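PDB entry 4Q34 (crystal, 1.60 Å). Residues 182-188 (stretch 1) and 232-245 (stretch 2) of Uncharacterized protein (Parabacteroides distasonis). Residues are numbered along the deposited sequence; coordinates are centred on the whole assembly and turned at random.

Stretch 1 182-188: GWNTLLK
Stretch 2, residues 232-245: SVFMEYTKVPIVIY

How do the two backbones run? Residues 182-185 are helical, with phi/psi near -65/-40; Leu186 is at -55/-32 and Leu187 at -83/0. The second stretch leaves a helix at its start, turns through Tyr237 (-80/-1), and becomes extended from Val240 (-137/152) into strand 242-245. Leu187 and Glu236 set the register, their CA atoms 7.3 Å apart.

What polar bond joins them? Tyr237 (chi1 m, chi2 -79°) starts out sideways, but its long ring carries the hydroxyl across: OH donates to Trp183 O at 2.7 Å, the acceptor lying near the ring plane.

Which bumps fill the hollow around that ring? Leu186 (t, p) points toward stretch 2: CD2 lies 3.6 Å from Tyr237 CD1, and both methyls border Val240, CD1 closest at 4.1 Å from Val240 CG2. Leu187 (m, t) bridges Val233 and Tyr237, its CD1 being 3.9 Å from Val233 CG1 and 3.5 Å from Tyr237 OH. Apolar, branched leucines suit these places because their methyls pack on the tyrosine ring and the valines; Leu187 does so from an exposed position.

Where does the indole go? Buried Trp183 (chi1 m, chi2 139°) has its CA-to-CB bond sideways, and its ring reaches the strand, where CH2 meets Ile242 CG2 at 4.1 Å and Ile244 CD1 at 4.4 Å. Strand alternation points the CA-to-CB bonds of both isoleucines (m, t) toward stretch 1 and that of Val243 away.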

ATOM      1  N   GLY A 182     -14.907   7.511  11.149  1.00 16.22           N
ATOM      2  CA  GLY A 182     -15.442   8.803  10.783  1.00 16.49           C
ATOM      3  C   GLY A 182     -16.113   9.526  11.941  1.00 16.05           C
ATOM      4  O   GLY A 182     -15.822  10.713  12.205  1.00 17.38           O
ATOM      5  N   TRP A 183     -16.974   8.821  12.683  1.00 18.04           N
ATOM      6  CA  TRP A 183     -17.723   9.466  13.753  1.00 16.78           C
ATOM      7  C   TRP A 183     -16.760   9.935  14.848  1.00 18.74           C
ATOM      8  O   TRP A 183     -16.963  11.007  15.413  1.00 20.57           O
ATOM      9  CB  TRP A 183     -18.843   8.609  14.352  1.00 17.79           C
ATOM     10  CG  TRP A 183     -19.716   7.883  13.395  1.00 16.52           C
ATOM     11  CD1 TRP A 183     -20.164   6.622  13.550  1.00 19.36           C
ATOM     12  CD2 TRP A 183     -20.264   8.351  12.147  1.00 16.93           C
ATOM     13  NE1 TRP A 183     -20.946   6.247  12.487  1.00 17.92           N
ATOM     14  CE2 TRP A 183     -21.006   7.291  11.601  1.00 17.52           C
ATOM     15  CE3 TRP A 183     -20.161   9.531  11.408  1.00 17.64           C
ATOM     16  CZ2 TRP A 183     -21.662   7.379  10.371  1.00 19.69           C
ATOM     17  CZ3 TRP A 183     -20.843   9.632  10.209  1.00 18.81           C
ATOM     18  CH2 TRP A 183     -21.557   8.554   9.682  1.00 20.08           C
ATOM     19  N   ASN A 184     -15.705   9.167  15.089  1.00 17.87           N
ATOM     20  CA  ASN A 184     -14.684   9.527  16.065  1.00 17.71           C
ATOM     21  C   ASN A 184     -13.798  10.704  15.586  1.00 17.86           C
ATOM     22  O   ASN A 184     -13.451  11.604  16.372  1.00 19.55           O
ATOM     23  CB  ASN A 184     -13.822   8.298  16.423  1.00 21.08           C
ATOM     24  CG  ASN A 184     -14.465   7.413  17.476  1.00 23.20           C
ATOM     25  OD1 ASN A 184     -14.413   7.726  18.642  1.00 30.33           O
ATOM     26  ND2 ASN A 184     -15.122   6.344  17.066  1.00 22.19           N
ATOM     27  N   THR A 185     -13.425  10.665  14.320  1.00 17.45           N
ATOM     28  CA  THR A 185     -12.509  11.649  13.760  1.00 16.93           C
ATOM     29  C   THR A 185     -13.167  13.045  13.803  1.00 17.62           C
ATOM     30  O   THR A 185     -12.471  14.061  14.035  1.00 16.31           O
ATOM     31  CB  THR A 185     -12.114  11.275  12.342  1.00 19.14           C
ATOM     32  OG1 THR A 185     -11.627   9.938  12.301  1.00 17.62           O
ATOM     33  CG2 THR A 185     -11.022  12.208  11.811  1.00 18.51           C
ATOM     34  N   LEU A 186     -14.485  13.118  13.602  1.00 16.88           N
ATOM     35  CA  LEU A 186     -15.194  14.378  13.627  1.00 17.57           C
ATOM     36  C   LEU A 186     -14.970  15.166  14.940  1.00 19.40           C
ATOM     37  O   LEU A 186     -14.937  16.403  14.950  1.00 21.14           O
ATOM     38  CB  LEU A 186     -16.700  14.150  13.351  1.00 18.95           C
ATOM     39  CG  LEU A 186     -17.556  15.416  13.182  1.00 18.81           C
ATOM     40  CD1 LEU A 186     -17.203  16.131  11.885  1.00 22.11           C
ATOM     41  CD2 LEU A 186     -19.050  15.096  13.173  1.00 20.31           C
ATOM     42  N   LEU A 187     -14.780  14.444  16.044  1.00 17.32           N
ATOM     43  CA  LEU A 187     -14.642  15.011  17.359  1.00 18.98           C
ATOM     44  C   LEU A 187     -13.224  15.472  17.624  1.00 19.76           C
ATOM     45  O   LEU A 187     -12.935  15.986  18.709  1.00 20.00           O
ATOM     46  CB  LEU A 187     -14.990  13.942  18.400  1.00 17.66           C
ATOM     47  CG  LEU A 187     -16.380  13.300  18.219  1.00 19.42           C
ATOM     48  CD1 LEU A 187     -16.567  12.320  19.364  1.00 19.61           C
ATOM     49  CD2 LEU A 187     -17.470  14.354  18.242  1.00 19.27           C
ATOM     50  N   LYS A 188     -12.335  15.301  16.637  1.00 21.59           N
ATOM     51  CA  LYS A 188     -10.891  15.508  16.800  1.00 22.58           C
ATOM     52  C   LYS A 188     -10.250  16.486  15.851  1.00 22.53           C
ATOM     53  O   LYS A 188      -9.048  16.704  15.935  1.00 23.04           O
ATOM     54  CB  LYS A 188     -10.150  14.183  16.546  1.00 25.56           C
ATOM     55  CG  LYS A 188     -10.494  13.143  17.535  1.00 26.80           C
ATOM     56  CD  LYS A 188      -9.684  11.891  17.283  1.00 23.78           C
ATOM     57  CE  LYS A 188      -9.990  11.009  18.442  1.00 25.36           C
ATOM     58  NZ  LYS A 188      -9.178   9.799  18.499  1.00 21.86           N
ATOM     59  N   SER A 232     -23.765  16.897  24.602  1.00 22.77           N
ATOM     60  CA  SER A 232     -22.946  17.865  23.844  1.00 23.19           C
ATOM     61  C   SER A 232     -22.099  17.234  22.746  1.00 21.68           C
ATOM     62  O   SER A 232     -21.777  17.889  21.741  1.00 23.52           O
ATOM     63  CB  SER A 232     -22.040  18.683  24.800  1.00 24.27           C
ATOM     64  OG  SER A 232     -20.972  17.885  25.277  1.00 25.69           O
ATOM     65  N   VAL A 233     -21.750  15.964  22.906  1.00 21.52           N
ATOM     66  CA  VAL A 233     -21.014  15.219  21.908  1.00 19.73           C
ATOM     67  C   VAL A 233     -21.966  14.821  20.759  1.00 19.54           C
ATOM     68  O   VAL A 233     -21.632  14.979  19.589  1.00 19.63           O
ATOM     69  CB  VAL A 233     -20.315  14.008  22.540  1.00 21.18           C
ATOM     70  CG1 VAL A 233     -19.681  13.145  21.485  1.00 21.13           C
ATOM     71  CG2 VAL A 233     -19.258  14.497  23.526  1.00 23.36           C
ATOM     72  N   PHE A 234     -23.142  14.346  21.124  1.00 19.46           N
ATOM     73  CA  PHE A 234     -24.169  14.020  20.114  1.00 19.69           C
ATOM     74  C   PHE A 234     -24.436  15.221  19.224  1.00 20.80           C
ATOM     75  O   PHE A 234     -24.534  15.062  18.005  1.00 20.95           O
ATOM     76  CB  PHE A 234     -25.444  13.548  20.789  1.00 19.18           C
ATOM     77  CG  PHE A 234     -26.526  13.118  19.817  1.00 19.69           C
ATOM     78  CD1 PHE A 234     -26.349  11.972  19.044  1.00 19.55           C
ATOM     79  CD2 PHE A 234     -27.704  13.855  19.686  1.00 21.89           C
ATOM     80  CE1 PHE A 234     -27.329  11.544  18.175  1.00 20.56           C
ATOM     81  CE2 PHE A 234     -28.704  13.431  18.788  1.00 21.91           C
ATOM     82  CZ  PHE A 234     -28.502  12.281  18.052  1.00 21.43           C
HETATM   83  N   MSE A 235     -24.494  16.420  19.818  1.00 20.34           N
HETATM   84  CA  MSE A 235     -24.762  17.642  19.033  1.00 24.18           C
HETATM   85  C   MSE A 235     -23.692  17.932  18.014  1.00 22.96           C
HETATM   86  O   MSE A 235     -23.944  18.655  17.037  1.00 20.50           O
HETATM   87  CB  MSE A 235     -24.946  18.893  19.912  1.00 25.76           C
HETATM   88  CG  MSE A 235     -26.155  18.786  20.823  1.00 35.10           C
HETATM   89 SE   MSE A 235     -27.889  18.745  19.837  0.75 52.15          SE
HETATM   90  CE  MSE A 235     -27.595  20.404  18.790  1.00 43.89           C
ATOM     91  N   GLU A 236     -22.475  17.410  18.204  1.00 22.70           N
ATOM     92  CA  GLU A 236     -21.428  17.633  17.200  1.00 23.49           C
ATOM     93  C   GLU A 236     -21.793  17.053  15.843  1.00 21.76           C
ATOM     94  O   GLU A 236     -21.397  17.612  14.827  1.00 22.81           O
ATOM     95  CB  GLU A 236     -20.024  17.140  17.645  1.00 25.85           C
ATOM     96  CG  GLU A 236     -19.572  17.521  19.052  1.00 36.88           C
ATOM     97  CD  GLU A 236     -19.165  18.966  19.244  1.00 46.69           C
ATOM     98  OE1 GLU A 236     -19.231  19.750  18.262  1.00 41.86           O
ATOM     99  OE2 GLU A 236     -18.779  19.304  20.406  1.00 53.71           O
ATOM    100  N   TYR A 237     -22.642  16.003  15.791  1.00 18.11           N
ATOM    101  CA  TYR A 237     -23.003  15.372  14.538  1.00 18.29           C
ATOM    102  C   TYR A 237     -24.090  16.150  13.763  1.00 19.18           C
ATOM    103  O   TYR A 237     -24.498  15.720  12.696  1.00 23.04           O
ATOM    104  CB  TYR A 237     -23.437  13.913  14.779  1.00 19.03           C
ATOM    105  CG  TYR A 237     -22.280  13.148  15.406  1.00 17.63           C
ATOM    106  CD1 TYR A 237     -21.248  12.687  14.625  1.00 16.92           C
ATOM    107  CD2 TYR A 237     -22.227  12.898  16.764  1.00 21.43           C
ATOM    108  CE1 TYR A 237     -20.132  12.054  15.184  1.00 18.98           C
ATOM    109  CE2 TYR A 237     -21.148  12.251  17.323  1.00 19.63           C
ATOM    110  CZ  TYR A 237     -20.102  11.832  16.537  1.00 19.35           C
ATOM    111  OH  TYR A 237     -19.035  11.147  17.118  1.00 21.75           O
ATOM    112  N   THR A 238     -24.560  17.269  14.344  1.00 19.95           N
ATOM    113  CA  THR A 238     -25.499  18.153  13.691  1.00 19.35           C
ATOM    114  C   THR A 238     -24.789  19.210  12.886  1.00 20.98           C
ATOM    115  O   THR A 238     -25.466  19.994  12.232  1.00 22.92           O
ATOM    116  CB  THR A 238     -26.460  18.895  14.664  1.00 21.07           C
ATOM    117  OG1 THR A 238     -25.739  19.871  15.450  1.00 19.14           O
ATOM    118  CG2 THR A 238     -27.235  17.918  15.566  1.00 19.61           C
ATOM    119  N   LYS A 239     -23.467  19.293  13.004  1.00 20.09           N
ATOM    120  CA  LYS A 239     -22.738  20.486  12.569  1.00 22.90           C
ATOM    121  C   LYS A 239     -22.173  20.410  11.143  1.00 23.22           C
ATOM    122  O   LYS A 239     -21.715  21.419  10.633  1.00 21.44           O
ATOM    123  CB  LYS A 239     -21.616  20.773  13.574  1.00 22.68           C
ATOM    124  CG  LYS A 239     -22.176  21.250  14.929  1.00 25.94           C
ATOM    125  CD  LYS A 239     -21.069  21.469  15.937  1.00 35.59           C
ATOM    126  CE  LYS A 239     -21.645  21.722  17.322  1.00 41.78           C
ATOM    127  NZ  LYS A 239     -20.561  22.028  18.288  1.00 40.69           N
ATOM    128  N   VAL A 240     -22.213  19.238  10.514  1.00 20.47           N
ATOM    129  CA  VAL A 240     -21.764  19.070   9.122  1.00 19.32           C
ATOM    130  C   VAL A 240     -22.765  18.202   8.397  1.00 18.93           C
ATOM    131  O   VAL A 240     -23.432  17.338   9.006  1.00 19.28           O
ATOM    132  CB  VAL A 240     -20.380  18.400   9.017  1.00 19.66           C
ATOM    133  CG1 VAL A 240     -19.351  19.213   9.765  1.00 22.15           C
ATOM    134  CG2 VAL A 240     -20.420  16.972   9.552  1.00 19.88           C
ATOM    135  N   PRO A 241     -22.880  18.400   7.090  1.00 19.35           N
ATOM    136  CA  PRO A 241     -23.738  17.479   6.353  1.00 18.45           C
ATOM    137  C   PRO A 241     -23.209  16.058   6.310  1.00 17.13           C
ATOM    138  O   PRO A 241     -22.006  15.824   6.139  1.00 16.86           O
ATOM    139  CB  PRO A 241     -23.769  18.041   4.914  1.00 21.31           C
ATOM    140  CG  PRO A 241     -22.870  19.188   4.897  1.00 23.85           C
ATOM    141  CD  PRO A 241     -22.238  19.421   6.242  1.00 19.54           C
ATOM    142  N   ILE A 242     -24.120  15.093   6.499  1.00 17.08           N
ATOM    143  CA  ILE A 242     -23.775  13.695   6.458  1.00 17.03           C
ATOM    144  C   ILE A 242     -24.739  12.955   5.528  1.00 16.18           C
ATOM    145  O   ILE A 242     -25.937  13.218   5.563  1.00 19.47           O
ATOM    146  CB  ILE A 242     -23.855  13.083   7.866  1.00 16.22           C
ATOM    147  CG1 ILE A 242     -22.848  13.761   8.796  1.00 17.68           C
ATOM    148  CG2 ILE A 242     -23.625  11.585   7.834  1.00 19.59           C
ATOM    149  CD1 ILE A 242     -22.958  13.384  10.260  1.00 16.71           C
ATOM    150  N   VAL A 243     -24.175  12.100   4.675  1.00 17.02           N
ATOM    151  CA  VAL A 243     -24.982  11.182   3.846  1.00 15.75           C
ATOM    152  C   VAL A 243     -24.505   9.742   4.106  1.00 18.61           C
ATOM    153  O   VAL A 243     -23.339   9.482   4.263  1.00 17.65           O
ATOM    154  CB  VAL A 243     -25.000  11.584   2.332  1.00 16.42           C
ATOM    155  CG1 VAL A 243     -23.615  11.429   1.696  1.00 17.09           C
ATOM    156  CG2 VAL A 243     -25.991  10.729   1.545  1.00 14.94           C
ATOM    157  N   ILE A 244     -25.457   8.818   4.127  1.00 17.10           N
ATOM    158  CA  ILE A 244     -25.213   7.410   4.385  1.00 18.64           C
ATOM    159  C   ILE A 244     -25.902   6.617   3.280  1.00 19.07           C
ATOM    160  O   ILE A 244     -27.072   6.883   3.009  1.00 18.71           O
ATOM    161  CB  ILE A 244     -25.772   7.036   5.756  1.00 19.88           C
ATOM    162  CG1 ILE A 244     -24.931   7.712   6.857  1.00 24.31           C
ATOM    163  CG2 ILE A 244     -25.734   5.531   5.976  1.00 20.64           C
ATOM    164  CD1 ILE A 244     -25.669   7.826   8.166  1.00 30.14           C
ATOM    165  N   TYR A 245     -25.169   5.680   2.648  1.00 18.19           N
ATOM    166  CA  TYR A 245     -25.708   4.834   1.571  1.00 18.46           C
ATOM    167  C   TYR A 245     -25.721   3.362   1.967  1.00 19.61           C
ATOM    168  O   TYR A 245     -24.747   2.855   2.525  1.00 19.61           O
ATOM    169  CB  TYR A 245     -24.904   4.978   0.268  1.00 17.83           C
ATOM    170  CG  TYR A 245     -24.812   6.368  -0.280  1.00 19.04           C
ATOM    171  CD1 TYR A 245     -25.819   6.902  -1.060  1.00 20.18           C
ATOM    172  CD2 TYR A 245     -23.694   7.157  -0.025  1.00 20.36           C
ATOM    173  CE1 TYR A 245     -25.749   8.201  -1.564  1.00 20.20           C
ATOM    174  CE2 TYR A 245     -23.593   8.436  -0.553  1.00 19.62           C
ATOM    175  CZ  TYR A 245     -24.633   8.961  -1.305  1.00 19.52           C
ATOM    176  OH  TYR A 245     -24.505  10.238  -1.820  1.00 22.49           O
TER